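Local coordinates for L-lysine 6-monooxygenase involved in desferrioxamine biosynthesis (Erwinia amylovora CFBP1430, PDB 5O8R), which probably catalyses the FAD- and NADPH-dependent N6-hydroxylation of L-lysine, a step in the biosynthesis of the siderophore desferrioxamine, at residues A[79-84]-A[100-105]. Residues are numbered along the deposited sequence; the frame is centred on the assembly and turned at random.
Sequences NFMKQK and RKEYNQ. With NAP (NADP nicotinamide-adenine-dinucleotide phosphate), chain D.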
loop_
_atom_site.group_PDB
_atom_site.type_symbol
_atom_site.label_atom_id
_atom_site.label_comp_id
_atom_site.label_asym_id
_atom_site.label_seq_id
_atom_site.Cartn_x
_atom_site.Cartn_y
_atom_site.Cartn_z
ATOM N N ASN A 79 10.923 4.417 -24.100
ATOM C CA ASN A 79 11.126 5.172 -25.324
ATOM C C ASN A 79 9.876 5.123 -26.195
ATOM O O ASN A 79 9.478 6.104 -26.814
ATOM C CB ASN A 79 12.342 4.612 -26.049
ATOM C CG ASN A 79 12.728 5.440 -27.235
ATOM O OD1 ASN A 79 12.595 6.682 -27.228
ATOM N ND2 ASN A 79 13.207 4.757 -28.279
ATOM N N PHE A 80 9.251 3.956 -26.216
ATOM C CA PHE A 80 7.945 3.785 -26.862
ATOM C C PHE A 80 6.962 4.801 -26.326
ATOM O O PHE A 80 6.179 5.376 -27.027
ATOM C CB PHE A 80 7.440 2.361 -26.626
ATOM C CG PHE A 80 5.958 2.177 -26.778
ATOM C CD1 PHE A 80 5.371 2.163 -28.028
ATOM C CD2 PHE A 80 5.156 1.950 -25.672
ATOM C CE1 PHE A 80 4.004 1.944 -28.173
ATOM C CE2 PHE A 80 3.786 1.769 -25.815
ATOM C CZ PHE A 80 3.210 1.747 -27.064
ATOM N N MET A 81 7.032 5.005 -25.038
ATOM C CA MET A 81 6.060 5.828 -24.381
ATOM C C MET A 81 6.337 7.257 -24.801
ATOM O O MET A 81 5.433 8.035 -25.000
ATOM C CB MET A 81 6.151 5.604 -22.877
ATOM C CG MET A 81 4.849 5.732 -22.162
ATOM S SD MET A 81 3.714 4.359 -22.327
ATOM C CE MET A 81 4.579 2.952 -21.635
ATOM N N LYS A 82 7.611 7.564 -24.974
ATOM C CA LYS A 82 8.059 8.915 -25.348
ATOM C C LYS A 82 7.659 9.254 -26.779
ATOM O O LYS A 82 7.092 10.349 -27.070
ATOM C CB LYS A 82 9.595 8.995 -25.216
ATOM C CG LYS A 82 10.246 10.284 -25.692
ATOM C CD LYS A 82 9.925 11.431 -24.779
ATOM C CE LYS A 82 10.040 12.742 -25.502
ATOM N NZ LYS A 82 9.544 13.823 -24.618
ATOM N N GLN A 83 7.974 8.298 -27.655
ATOM C CA GLN A 83 7.642 8.410 -29.058
ATOM C C GLN A 83 6.124 8.507 -29.277
ATOM O O GLN A 83 5.691 9.242 -30.096
ATOM C CB GLN A 83 8.322 7.294 -29.879
ATOM C CG GLN A 83 9.585 7.778 -30.647
ATOM C CD GLN A 83 10.611 8.629 -29.840
ATOM O OE1 GLN A 83 11.435 8.075 -29.096
ATOM N NE2 GLN A 83 10.584 9.982 -30.015
ATOM N N LYS A 84 5.321 7.868 -28.443
ATOM C CA LYS A 84 3.885 7.908 -28.578
ATOM C C LYS A 84 3.297 9.161 -28.024
ATOM O O LYS A 84 2.115 9.390 -28.213
ATOM C CB LYS A 84 3.253 6.744 -27.869
ATOM C CG LYS A 84 2.272 6.008 -28.740
ATOM C CD LYS A 84 1.487 5.011 -27.906
ATOM C CE LYS A 84 0.008 4.938 -28.283
ATOM N NZ LYS A 84 -0.560 3.665 -27.710
ATOM N N ARG A 100 -1.855 -5.386 -19.987
ATOM C CA ARG A 100 -1.591 -6.317 -21.068
ATOM C C ARG A 100 -1.925 -5.724 -22.414
ATOM O O ARG A 100 -1.270 -6.005 -23.362
ATOM C CB ARG A 100 -2.288 -7.666 -20.864
ATOM C CG ARG A 100 -1.258 -8.765 -20.601
ATOM C CD ARG A 100 -1.767 -10.020 -19.899
ATOM N NE ARG A 100 -2.440 -10.862 -20.871
ATOM C CZ ARG A 100 -3.516 -11.616 -20.633
ATOM N NH1 ARG A 100 -4.080 -11.680 -19.410
ATOM N NH2 ARG A 100 -4.044 -12.316 -21.646
ATOM N N LYS A 101 -2.887 -4.844 -22.512
ATOM C CA LYS A 101 -3.128 -4.257 -23.809
ATOM C C LYS A 101 -2.009 -3.325 -24.214
ATOM O O LYS A 101 -1.764 -3.127 -25.408
ATOM C CB LYS A 101 -4.489 -3.572 -23.873
ATOM C CG LYS A 101 -4.609 -2.424 -24.864
ATOM C CD LYS A 101 -6.041 -1.919 -25.025
ATOM C CE LYS A 101 -6.940 -2.879 -25.797
ATOM N NZ LYS A 101 -8.293 -2.871 -25.170
ATOM N N GLU A 102 -1.349 -2.697 -23.257
ATOM C CA GLU A 102 -0.329 -1.745 -23.650
ATOM C C GLU A 102 0.916 -2.538 -23.978
ATOM O O GLU A 102 1.616 -2.211 -24.919
ATOM C CB GLU A 102 -0.095 -0.691 -22.607
ATOM C CG GLU A 102 0.686 0.512 -23.101
ATOM C CD GLU A 102 0.625 1.653 -22.093
ATOM O OE1 GLU A 102 0.738 1.356 -20.910
ATOM O OE2 GLU A 102 0.395 2.837 -22.460
ATOM N N TYR A 103 1.175 -3.632 -23.291
ATOM C CA TYR A 103 2.345 -4.398 -23.635
ATOM C C TYR A 103 2.196 -4.810 -25.076
ATOM O O TYR A 103 3.122 -4.756 -25.915
ATOM C CB TYR A 103 2.431 -5.602 -22.784
ATOM C CG TYR A 103 3.625 -6.444 -23.076
ATOM C CD1 TYR A 103 4.910 -6.005 -22.775
ATOM C CD2 TYR A 103 3.492 -7.660 -23.666
ATOM C CE1 TYR A 103 6.017 -6.786 -23.030
ATOM C CE2 TYR A 103 4.598 -8.442 -23.932
ATOM C CZ TYR A 103 5.852 -8.016 -23.602
ATOM O OH TYR A 103 6.936 -8.833 -23.875
ATOM N N ASN A 104 0.971 -5.155 -25.401
ATOM C CA ASN A 104 0.702 -5.565 -26.749
ATOM C C ASN A 104 0.967 -4.424 -27.716
ATOM O O ASN A 104 1.667 -4.622 -28.655
ATOM C CB ASN A 104 -0.716 -6.138 -26.908
ATOM C CG ASN A 104 -0.787 -7.188 -27.982
ATOM O OD1 ASN A 104 -0.174 -8.268 -27.829
ATOM N ND2 ASN A 104 -1.517 -6.893 -29.075
ATOM N N GLN A 105 0.458 -3.231 -27.483
ATOM C CA GLN A 105 0.727 -2.157 -28.424
ATOM C C GLN A 105 2.217 -1.825 -28.549
ATOM O O GLN A 105 2.732 -1.616 -29.652
ATOM C CB GLN A 105 0.025 -0.895 -28.001
ATOM C CG GLN A 105 -1.465 -0.953 -28.234
ATOM C CD GLN A 105 -2.222 -0.206 -27.219
ATOM O OE1 GLN A 105 -1.627 0.370 -26.278
ATOM N NE2 GLN A 105 -3.530 -0.223 -27.356
HETATM P PA NAP D . -1.180 -22.509 -15.116
HETATM O O1A NAP D . -0.285 -23.502 -15.889
HETATM O O2A NAP D . -0.755 -21.939 -13.750
HETATM O O5B NAP D . -2.698 -23.037 -14.972
HETATM C C5B NAP D . -2.869 -24.417 -14.692
HETATM C C4B NAP D . -3.834 -24.618 -13.557
HETATM O O4B NAP D . -4.605 -25.682 -14.070
HETATM C C3B NAP D . -3.144 -25.026 -12.235
HETATM O O3B NAP D . -3.783 -24.529 -11.015
HETATM C C2B NAP D . -3.155 -26.539 -12.430
HETATM O O2B NAP D . -2.965 -27.300 -11.217
HETATM C C1B NAP D . -4.514 -26.705 -13.109
HETATM N N9A NAP D . -4.758 -28.055 -13.681
HETATM C C8A NAP D . -4.084 -28.777 -14.623
HETATM N N7A NAP D . -4.684 -30.009 -14.780
HETATM C C5A NAP D . -5.728 -30.034 -13.940
HETATM C C6A NAP D . -6.770 -30.979 -13.567
HETATM N N6A NAP D . -6.768 -32.135 -14.201
HETATM N N1A NAP D . -7.688 -30.662 -12.616
HETATM C C2A NAP D . -7.696 -29.452 -11.990
HETATM N N3A NAP D . -6.764 -28.499 -12.263
HETATM C C4A NAP D . -5.783 -28.754 -13.209
HETATM O O3 NAP D . -1.319 -21.347 -16.233
HETATM P PN NAP D . -2.422 -20.203 -16.499
HETATM O O1N NAP D . -2.712 -20.303 -17.966
HETATM O O2N NAP D . -3.612 -20.268 -15.473
HETATM O O5D NAP D . -1.461 -18.884 -16.387
HETATM C C5D NAP D . -0.160 -18.870 -15.751
HETATM C C4D NAP D . 0.971 -19.324 -16.692
HETATM O O4D NAP D . 1.032 -18.305 -17.673
HETATM C C3D NAP D . 2.358 -19.472 -16.013
HETATM O O3D NAP D . 3.124 -20.673 -16.314
HETATM C C2D NAP D . 3.110 -18.223 -16.424
HETATM O O2D NAP D . 4.356 -18.512 -17.082
HETATM C C1D NAP D . 2.140 -17.462 -17.357
HETATM N N1N NAP D . 1.641 -16.148 -16.891
HETATM C C2N NAP D . 0.472 -15.671 -17.416
HETATM C C3N NAP D . 0.014 -14.402 -17.033
HETATM C C7N NAP D . -1.255 -13.810 -17.541
HETATM O O7N NAP D . -1.282 -12.581 -17.757
HETATM N N7N NAP D . -2.279 -14.656 -17.694
HETATM C C4N NAP D . 0.745 -13.634 -16.125
HETATM C C5N NAP D . 1.930 -14.142 -15.603
HETATM C C6N NAP D . 2.367 -15.397 -16.011
HETATM P P2B NAP D . -1.500 -27.488 -10.554
HETATM O O1X NAP D . -1.636 -28.757 -9.708
HETATM O O2X NAP D . -1.234 -26.204 -9.773
HETATM O O3X NAP D . -0.574 -27.608 -11.750
#
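A nearly perpendicular helix pair carries this contact: Phe80 and Met81 of helix 79-83, with Lys84 just beyond them, meet Glu102 and Gln105 on helix 100-105, the local axes inclined at 81° and no closer than 11.8 Å. Side chains from 79-84 span the gap, and 197 Å² is buried over both sides. Phe80 already points at the second helix, and its chi1 of 159° swings the ring away from its own N and on to that helix. Its CZ approaches the backbone carbonyl carbon of Gln105, C, at 4.0 Å, obliquely to the ring, while Glu102 CG lies at the ring edge near its plane, 4.3 Å from CE2. Tyr106 and Trp109, farther along the same helix, also meet the Phe80 ring with inclined planes.

Within this N-hydroxylating flavoprotein monooxygenase, the second helix begins with Arg100, which binds NADP but does not touch 79-84: its NH1 lies 3.4 Å from the nicotinamide carboxamide oxygen O7N. The Glu102 side chain is about 12 Å from FAD.

Met81, bent at chi2 (76°) and chi3, crosses the extended Glu102 side chain at about a right angle, placing SD 3.7 Å from OE2. The carboxylate's stronger partners lie elsewhere: OE2 forms a salt bridge with Lys86, and OE1 is hydrogen-bonded to Tyr287 OH of a neighbouring subunit. Lys84 and Gln105 also cross at about a right angle, with NZ 3.7 Å from OE1 and 5.4 Å from Glu102 OE2, where any attraction is probably modest; Gln105 NE2 bonds to Leu291 O of that same neighbouring subunit.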